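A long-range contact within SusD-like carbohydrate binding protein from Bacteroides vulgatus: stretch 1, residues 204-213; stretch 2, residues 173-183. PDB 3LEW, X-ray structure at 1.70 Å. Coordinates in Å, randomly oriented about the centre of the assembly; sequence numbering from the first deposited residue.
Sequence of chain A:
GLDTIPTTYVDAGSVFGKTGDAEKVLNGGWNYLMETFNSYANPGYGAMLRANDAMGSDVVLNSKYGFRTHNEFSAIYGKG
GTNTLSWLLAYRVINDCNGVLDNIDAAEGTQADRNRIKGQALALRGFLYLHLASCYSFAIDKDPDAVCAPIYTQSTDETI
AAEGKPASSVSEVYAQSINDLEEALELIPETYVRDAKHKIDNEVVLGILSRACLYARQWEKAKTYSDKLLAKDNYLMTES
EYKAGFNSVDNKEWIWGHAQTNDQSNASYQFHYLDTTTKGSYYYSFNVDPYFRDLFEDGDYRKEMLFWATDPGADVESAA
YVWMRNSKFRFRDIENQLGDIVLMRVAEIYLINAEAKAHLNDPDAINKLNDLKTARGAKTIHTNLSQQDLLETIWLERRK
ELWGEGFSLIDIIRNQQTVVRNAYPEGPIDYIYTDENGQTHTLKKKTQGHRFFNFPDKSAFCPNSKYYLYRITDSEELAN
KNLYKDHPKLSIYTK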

# COMPACT_ATOMS: atom_id res chain seq x y z
N VAL A 204 6.87 -1.22 -14.85
CA VAL A 204 6.86 -0.96 -13.42
C VAL A 204 7.15 0.50 -13.16
O VAL A 204 6.43 1.15 -12.40
CB VAL A 204 7.82 -1.87 -12.61
CG1 VAL A 204 7.81 -1.48 -11.09
CG2 VAL A 204 7.46 -3.37 -12.77
N VAL A 205 8.16 1.07 -13.84
CA VAL A 205 8.46 2.50 -13.69
C VAL A 205 7.24 3.39 -14.06
O VAL A 205 6.90 4.31 -13.34
CB VAL A 205 9.70 2.91 -14.47
CG1 VAL A 205 9.94 4.43 -14.32
CG2 VAL A 205 10.96 2.13 -13.96
N LEU A 206 6.59 3.10 -15.19
CA LEU A 206 5.42 3.86 -15.59
C LEU A 206 4.35 3.80 -14.49
O LEU A 206 3.69 4.80 -14.20
CB LEU A 206 4.83 3.33 -16.92
CG LEU A 206 5.62 3.64 -18.20
CD1 LEU A 206 5.03 2.85 -19.37
CD2 LEU A 206 5.60 5.20 -18.49
N GLY A 207 4.19 2.62 -13.88
CA GLY A 207 3.15 2.46 -12.89
C GLY A 207 3.48 3.26 -11.64
O GLY A 207 2.59 3.94 -11.05
N ILE A 208 4.72 3.12 -11.14
CA ILE A 208 5.06 3.87 -9.91
C ILE A 208 5.02 5.40 -10.18
O ILE A 208 4.57 6.20 -9.32
CB ILE A 208 6.46 3.51 -9.33
CG1 ILE A 208 6.59 2.01 -9.10
CG2 ILE A 208 6.70 4.34 -8.01
CD1 ILE A 208 8.10 1.51 -9.02
N LEU A 209 5.46 5.79 -11.38
CA LEU A 209 5.35 7.21 -11.81
C LEU A 209 3.92 7.70 -11.80
O LEU A 209 3.66 8.85 -11.38
CB LEU A 209 5.88 7.42 -13.23
CG LEU A 209 7.25 8.01 -13.39
CD1 LEU A 209 7.58 8.03 -14.88
CD2 LEU A 209 7.33 9.40 -12.75
N SER A 210 3.01 6.86 -12.31
CA SER A 210 1.58 7.19 -12.36
C SER A 210 1.05 7.46 -10.97
O SER A 210 0.33 8.44 -10.72
CB SER A 210 0.79 5.99 -12.97
OG SER A 210 1.14 5.88 -14.34
N ARG A 211 1.39 6.56 -10.03
CA ARG A 211 1.00 6.70 -8.65
C ARG A 211 1.60 7.99 -8.03
O ARG A 211 0.91 8.81 -7.43
CB ARG A 211 1.47 5.47 -7.85
CG ARG A 211 0.99 5.48 -6.42
CD ARG A 211 1.61 4.33 -5.61
NE ARG A 211 1.11 3.02 -6.04
CZ ARG A 211 1.53 1.85 -5.49
NH1 ARG A 211 2.47 1.82 -4.56
NH2 ARG A 211 1.02 0.69 -5.91
N ALA A 212 2.90 8.14 -8.18
CA ALA A 212 3.59 9.30 -7.59
C ALA A 212 3.07 10.63 -8.10
O ALA A 212 2.86 11.58 -7.32
CB ALA A 212 5.14 9.18 -7.83
N CYS A 213 2.82 10.71 -9.41
CA CYS A 213 2.31 11.89 -9.99
C CYS A 213 0.90 12.17 -9.57
O CYS A 213 0.58 13.31 -9.32
CB CYS A 213 2.40 11.85 -11.51
SG CYS A 213 4.12 11.95 -12.13
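Stretch 2 173-183: VYAQSINDLEE

Residues 173-183 pack against residues 204-213 as one helix against another, nearly antiparallel, packed mainly through apolar side chains, with no hydrogen bond passing between them. The pair illustrates how two helices whose touching residues are at least 24 apart in sequence can pack closely through van der Waals contact between their side chains, with no hydrogen bond between them.

Both stretches are helical throughout, each a segment of a helix that extends beyond it in both directions. Their backbone polar groups are largely spent internally: Leu181 N donates to Ser177 O at 3.0 Å, for example, and Leu209 N to Val205 O at 2.8 Å. The contact is therefore made mostly by side chains, with a few backbone oxygens touched by carbon atoms. The N-to-C directions differ by 159°, with a signed crossing angle of -159°, and the axes approach to 9.6 Å. Because the helices run in nearly opposite senses, the register descends along one helix as it climbs the other: Leu209 CA lies 6.1 Å from Leu181 CA, and Ala212 CA lies 6.4 Å from Ile178 CA.

Leu181 is the centrepiece, contributing more buried area than any other residue of the contact. Its CA-to-CB bond points toward the facing helix, and the side chain, in the m, t rotamer, meets a surface built from Val205, Ile208, Leu209 and Ala212, residues spaced so that successive helical turns present them on one face. Leu181 CD1 rests 3.6 Å from Ile208 CG2 and 4.1 Å from Ala212 CB, while Leu181 CB is 3.6 Å from Leu209 CD2. Val205 CG1 reaches the backbone as well, lying 3.4 Å from Leu181 O.

Leu209 leaves its backbone sideways, but its end comes nearer to the opposing helix. There CD2 of Leu209 also touches Glu182 CG at 3.8 Å and Ile178 CG2 at 4.2 Å. The Glu182 contact shows a common economy: the aliphatic part of a charged side chain can add to an apolar surface.

One turn farther along, Ala212 faces Ser177 and Ile178. The methyl group of Ala212 points toward stretch 2, and its CB lies 4.0 Å from both Ile178 CG1 and Ser177 OG. That serine hydroxyl is hydrogen-bonded elsewhere in the structure. Ile178 CD1 extends the apolar surface to Cys213 SG, at 4.1 Å, and Tyr174 brings its ring obliquely to the backbone, with CD1 4.1 Å from Ala212 O. In all, the two stretches bury 424 Å², summed over both sides.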

# COMPACT_ATOMS: atom_id res chain seq x y z
N VAL A 173 10.04 16.31 -1.40
CA VAL A 173 10.18 14.86 -1.39
C VAL A 173 9.39 14.26 -2.54
O VAL A 173 9.87 13.34 -3.23
CB VAL A 173 9.84 14.24 -0.04
CG1 VAL A 173 9.93 12.72 -0.10
CG2 VAL A 173 10.78 14.77 1.04
N TYR A 174 8.16 14.76 -2.75
CA TYR A 174 7.43 14.35 -3.97
C TYR A 174 8.25 14.64 -5.26
O TYR A 174 8.31 13.79 -6.15
CB TYR A 174 6.03 14.97 -4.04
CG TYR A 174 4.94 14.16 -3.35
CD1 TYR A 174 4.61 12.88 -3.79
CD2 TYR A 174 4.20 14.73 -2.33
CE1 TYR A 174 3.62 12.14 -3.18
CE2 TYR A 174 3.19 13.99 -1.70
CZ TYR A 174 2.89 12.71 -2.16
OH TYR A 174 1.90 11.97 -1.58
N ALA A 175 8.86 15.82 -5.38
CA ALA A 175 9.61 16.18 -6.56
C ALA A 175 10.82 15.24 -6.76
O ALA A 175 11.16 14.87 -7.88
CB ALA A 175 10.05 17.67 -6.53
N GLN A 176 11.46 14.87 -5.64
CA GLN A 176 12.59 13.94 -5.66
C GLN A 176 12.13 12.57 -6.16
O GLN A 176 12.77 12.00 -7.02
CB GLN A 176 13.20 13.80 -4.24
CG GLN A 176 14.43 12.88 -4.15
CD GLN A 176 15.60 13.43 -4.93
OE1 GLN A 176 15.94 14.62 -4.77
NE2 GLN A 176 16.20 12.61 -5.80
N SER A 177 11.00 12.09 -5.67
CA SER A 177 10.46 10.80 -6.12
C SER A 177 10.21 10.80 -7.63
O SER A 177 10.71 9.93 -8.38
CB SER A 177 9.17 10.51 -5.38
OG SER A 177 8.56 9.31 -5.82
N ILE A 178 9.47 11.81 -8.08
CA ILE A 178 9.11 11.93 -9.49
C ILE A 178 10.36 12.08 -10.35
O ILE A 178 10.49 11.39 -11.37
CB ILE A 178 8.11 13.03 -9.71
CG1 ILE A 178 6.76 12.66 -9.06
CG2 ILE A 178 7.88 13.32 -11.21
CD1 ILE A 178 5.81 13.86 -8.91
N ASN A 179 11.33 12.91 -9.92
CA ASN A 179 12.54 13.06 -10.70
C ASN A 179 13.36 11.77 -10.84
O ASN A 179 13.84 11.46 -11.95
CB ASN A 179 13.41 14.16 -10.15
CG ASN A 179 14.43 14.63 -11.15
OD1 ASN A 179 14.09 15.27 -12.18
ND2 ASN A 179 15.69 14.34 -10.87
N ASP A 180 13.51 11.04 -9.74
CA ASP A 180 14.19 9.74 -9.76
C ASP A 180 13.51 8.79 -10.73
O ASP A 180 14.18 8.11 -11.50
CB ASP A 180 14.20 9.10 -8.36
CG ASP A 180 15.18 9.73 -7.38
OD1 ASP A 180 15.98 10.61 -7.81
OD2 ASP A 180 15.12 9.34 -6.16
N LEU A 181 12.19 8.72 -10.67
CA LEU A 181 11.42 7.81 -11.51
C LEU A 181 11.44 8.24 -13.02
O LEU A 181 11.54 7.38 -13.93
CB LEU A 181 10.00 7.72 -10.98
CG LEU A 181 9.86 6.90 -9.68
CD1 LEU A 181 8.59 7.29 -8.90
CD2 LEU A 181 9.88 5.40 -9.93
N GLU A 182 11.47 9.55 -13.29
CA GLU A 182 11.54 10.02 -14.67
C GLU A 182 12.93 9.72 -15.22
O GLU A 182 13.06 9.40 -16.39
CB GLU A 182 11.20 11.53 -14.81
CG GLU A 182 9.71 11.78 -14.58
CD GLU A 182 9.31 13.22 -14.69
OE1 GLU A 182 10.19 14.11 -14.43
OE2 GLU A 182 8.15 13.45 -15.08
N GLU A 183 13.96 9.86 -14.38
CA GLU A 183 15.32 9.47 -14.82
C GLU A 183 15.43 7.97 -15.10
O GLU A 183 16.03 7.56 -16.09
CB GLU A 183 16.34 9.86 -13.75
CG GLU A 183 16.62 11.32 -13.82
CD GLU A 183 17.72 11.82 -12.85
OE1 GLU A 183 18.36 10.99 -12.14
OE2 GLU A 183 17.92 13.08 -12.83